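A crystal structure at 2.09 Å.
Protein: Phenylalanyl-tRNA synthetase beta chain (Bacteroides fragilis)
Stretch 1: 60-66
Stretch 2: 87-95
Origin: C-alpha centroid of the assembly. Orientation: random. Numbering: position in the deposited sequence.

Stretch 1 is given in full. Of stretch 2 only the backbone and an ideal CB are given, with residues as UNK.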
# COMPACT_ATOMS: atom_id res chain seq x y z
N CYS B 60 -27.79 -23.86 21.73
CA CYS B 60 -28.61 -23.29 20.67
C CYS B 60 -27.76 -22.97 19.46
O CYS B 60 -26.54 -22.84 19.56
CB CYS B 60 -29.36 -22.03 21.16
SG CYS B 60 -28.32 -20.57 21.49
N MSE B 61 -28.42 -22.83 18.30
CA MSE B 61 -27.76 -22.39 17.08
C MSE B 61 -27.79 -20.88 17.03
O MSE B 61 -28.80 -20.27 17.39
CB MSE B 61 -28.49 -22.96 15.86
CG MSE B 61 -28.56 -24.51 15.87
SE MSE B 61 -26.83 -25.36 16.11
CE MSE B 61 -26.02 -25.02 14.35
N ARG B 62 -26.71 -20.27 16.54
CA ARG B 62 -26.60 -18.80 16.59
C ARG B 62 -27.68 -18.09 15.77
O ARG B 62 -28.08 -18.55 14.69
CB ARG B 62 -25.21 -18.34 16.13
CG ARG B 62 -24.87 -18.75 14.70
CD ARG B 62 -23.45 -18.26 14.28
NE ARG B 62 -23.16 -18.74 12.94
CZ ARG B 62 -21.94 -18.90 12.42
NH1 ARG B 62 -20.86 -18.64 13.15
NH2 ARG B 62 -21.82 -19.35 11.18
N GLN B 63 -28.14 -16.97 16.31
CA GLN B 63 -29.09 -16.11 15.62
C GLN B 63 -28.36 -14.98 14.91
O GLN B 63 -28.86 -14.42 13.95
CB GLN B 63 -30.07 -15.51 16.62
CG GLN B 63 -31.47 -15.44 16.12
CD GLN B 63 -32.45 -14.84 17.13
OE1 GLN B 63 -32.42 -15.15 18.35
NE2 GLN B 63 -33.35 -14.02 16.62
N THR B 64 -27.18 -14.62 15.44
CA THR B 64 -26.37 -13.55 14.88
C THR B 64 -24.91 -14.01 14.85
O THR B 64 -24.48 -14.78 15.72
CB THR B 64 -26.49 -12.21 15.71
OG1 THR B 64 -25.65 -11.20 15.15
CG2 THR B 64 -26.13 -12.41 17.19
N LEU B 65 -24.16 -13.49 13.89
CA LEU B 65 -22.70 -13.64 13.91
C LEU B 65 -21.98 -12.84 14.99
O LEU B 65 -20.83 -13.15 15.35
CB LEU B 65 -22.10 -13.23 12.56
CG LEU B 65 -22.53 -14.08 11.35
CD1 LEU B 65 -21.74 -13.64 10.17
CD2 LEU B 65 -22.30 -15.54 11.63
N LEU B 66 -22.61 -11.80 15.49
CA LEU B 66 -21.89 -10.82 16.31
C LEU B 66 -21.03 -11.45 17.40
O LEU B 66 -19.82 -11.15 17.52
CB LEU B 66 -22.88 -9.88 16.98
CG LEU B 66 -22.31 -8.93 18.03
CD1 LEU B 66 -21.35 -7.95 17.38
CD2 LEU B 66 -23.46 -8.19 18.67
N UNK B 87 -13.50 -10.71 9.22
CA UNK B 87 -14.76 -10.95 8.55
C UNK B 87 -15.12 -12.42 8.61
O UNK B 87 -14.24 -13.28 8.72
CB UNK B 87 -14.70 -10.47 7.10
N UNK B 88 -16.41 -12.71 8.54
CA UNK B 88 -16.86 -14.08 8.57
C UNK B 88 -18.08 -14.22 7.70
O UNK B 88 -18.98 -13.40 7.78
CB UNK B 88 -17.15 -14.53 10.00
N UNK B 89 -18.08 -15.24 6.84
CA UNK B 89 -19.29 -15.70 6.18
C UNK B 89 -19.86 -16.88 6.97
O UNK B 89 -19.13 -17.80 7.32
CB UNK B 89 -19.01 -16.09 4.73
N UNK B 90 -21.16 -16.85 7.24
CA UNK B 90 -21.76 -17.96 7.95
C UNK B 90 -23.27 -17.94 7.97
O UNK B 90 -23.89 -16.89 7.78
CB UNK B 90 -21.24 -17.98 9.39
N UNK B 91 -23.86 -19.11 8.20
CA UNK B 91 -25.29 -19.20 8.41
C UNK B 91 -25.65 -18.82 9.83
O UNK B 91 -24.89 -19.13 10.77
CB UNK B 91 -25.79 -20.61 8.09
N UNK B 92 -26.81 -18.16 9.96
CA UNK B 92 -27.51 -17.98 11.23
C UNK B 92 -28.86 -18.65 11.12
O UNK B 92 -29.30 -18.98 10.03
CB UNK B 92 -27.66 -16.50 11.59
N UNK B 93 -29.51 -18.85 12.26
CA UNK B 93 -30.69 -19.67 12.37
C UNK B 93 -31.75 -18.96 13.21
O UNK B 93 -31.42 -18.23 14.14
CB UNK B 93 -30.34 -21.03 12.97
N UNK B 94 -33.01 -19.21 12.87
CA UNK B 94 -34.16 -18.49 13.39
C UNK B 94 -35.31 -19.46 13.62
O UNK B 94 -35.55 -20.38 12.83
CB UNK B 94 -34.58 -17.37 12.44
N UNK B 95 -35.98 -19.27 14.75
CA UNK B 95 -37.19 -20.01 15.07
C UNK B 95 -38.36 -19.04 15.02
O UNK B 95 -38.37 -18.03 15.71
CB UNK B 95 -37.09 -20.69 16.44

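Stretch 2 is an extended strand, and stretch 1 runs beside it as two residues of strand and then loop; side chains and backbone carbonyls share the contact.

Position 87 has no atom of stretch 1 within 5.5 Å of its ideal CB, so this contact leaves it free. The residue is Phe87, which makes no contact here.

At position 88 CA-to-CB points toward stretch 1, and the ideal CB lies 4.7 Å from Leu65 CD1. Beyond it waits the guanidinium of Arg62, a positive charge reached across a gap. An apolar chain could pack on the leucine, but a long acidic or amide chain could also meet the arginine. Glu88 does so with chi1 and chi2 both t: its OE2 accepts from Arg62 NH1 at 3.2 Å, a salt bridge. A water adds to the link, accepting from Arg62 NH2 and donating to Glu88 OE2 and to the backbone O of position 89.

Position 89 points away, and stretch 1 constrains nothing there; it is Phe89.

Position 90 points toward stretch 1 but has no room. An ideal CB would lie 2.3 Å from Arg62 NH2, a clash, and 3.5 Å from Leu65 CD2, which is tight. With the arginine placed as it is, glycine is the residue that fits, and phi/psi of -169/158 suit an extended strand. Gly90 lets Arg62 NH2 come to 3.5 Å from its CA.

Position 91 points away, so many polar or apolar chains would serve; its backbone carries the interaction. The carbonyl of Asn91 lies at the edge of the guanidinium, where its O accepts from Arg62 NE at 2.8 Å and from Arg62 NH2 at 3.1 Å. The amide side chain does not join in.

Position 92 points toward the loop, its ideal CB 3.4 Å from Gln63 O and 3.7 Å from Arg62 O. Such close backbone favours a small or slender chain, such as alanine, serine or cysteine. Cys92, with chi1 m, sets SG 3.6 Å from Leu65 N and 3.8 Å from Leu65 CD2, the latter an apolar contact.

Position 93 points sideways, with its ideal CB 3.9 Å from Met61 CB and 3.8 Å from Arg62 O. An aromatic or a broad aliphatic chain could cover the methionine, here selenomethionine. Tyr93 does, its CD2 3.8 Å from Met61 CB. Its backbone works too: Tyr93 N donates to Arg62 O at 2.8 Å, while Tyr93 O receives a CA-H...O contact from Gln63 CA at 3.5 Å and a hydrogen bond from a water that also donates to Met61 O.

Position 94 is sideways and looser, its ideal CB 5.2 Å from Gln63 CG; many polar or medium-sized chains would do. His94, with chi1 t, comes near Gln63 and adds only a small contact.

Position 95 is also sideways, with nothing of stretch 1 within 5.5 Å of its ideal CB, so stretch 1 sets no preference and almost any chain would serve. Phe95 leads its ring away.

Stretch 2 87-95: FEFGNCYHF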
# COMPACT_ATOMS: atom_id res chain seq x y z
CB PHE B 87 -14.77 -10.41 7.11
CG PHE B 87 -13.93 -11.19 6.14
CD1 PHE B 87 -14.49 -12.19 5.37
CD2 PHE B 87 -12.58 -10.87 5.95
CE1 PHE B 87 -13.72 -12.91 4.46
CE2 PHE B 87 -11.79 -11.59 5.05
CZ PHE B 87 -12.36 -12.62 4.29
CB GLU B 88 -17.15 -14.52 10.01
CG GLU B 88 -17.77 -15.93 10.10
CD GLU B 88 -17.92 -16.41 11.53
OE1 GLU B 88 -17.78 -15.55 12.45
OE2 GLU B 88 -18.16 -17.63 11.73
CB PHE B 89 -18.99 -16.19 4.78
CG PHE B 89 -18.68 -15.10 3.82
CD1 PHE B 89 -19.68 -14.52 3.08
CD2 PHE B 89 -17.37 -14.71 3.61
CE1 PHE B 89 -19.41 -13.51 2.19
CE2 PHE B 89 -17.07 -13.69 2.69
CZ PHE B 89 -18.11 -13.09 1.98
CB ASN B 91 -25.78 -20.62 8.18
CG ASN B 91 -25.75 -21.02 6.69
OD1 ASN B 91 -25.17 -22.03 6.35
ND2 ASN B 91 -26.37 -20.24 5.83
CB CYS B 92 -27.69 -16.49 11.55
SG CYS B 92 -26.13 -15.72 11.90
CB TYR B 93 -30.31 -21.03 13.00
CG TYR B 93 -29.25 -21.74 12.19
CD1 TYR B 93 -29.61 -22.57 11.13
CD2 TYR B 93 -27.90 -21.52 12.43
CE1 TYR B 93 -28.64 -23.20 10.35
CE2 TYR B 93 -26.92 -22.15 11.65
CZ TYR B 93 -27.30 -22.99 10.61
OH TYR B 93 -26.37 -23.62 9.83
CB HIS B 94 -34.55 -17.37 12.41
CG HIS B 94 -35.76 -16.58 12.81
ND1 HIS B 94 -35.68 -15.38 13.49
CD2 HIS B 94 -37.09 -16.79 12.58
CE1 HIS B 94 -36.90 -14.89 13.68
NE2 HIS B 94 -37.77 -15.73 13.15
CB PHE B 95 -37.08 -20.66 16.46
CG PHE B 95 -38.41 -21.12 17.03
CD1 PHE B 95 -39.14 -22.13 16.40
CD2 PHE B 95 -38.92 -20.55 18.20
CE1 PHE B 95 -40.39 -22.56 16.94
CE2 PHE B 95 -40.14 -20.97 18.74
CZ PHE B 95 -40.89 -21.97 18.11
O HOH W 1 -31.13 -19.23 16.73
O HOH W 2 -19.16 -19.02 9.73
O HOH W 3 -19.40 -15.29 14.63
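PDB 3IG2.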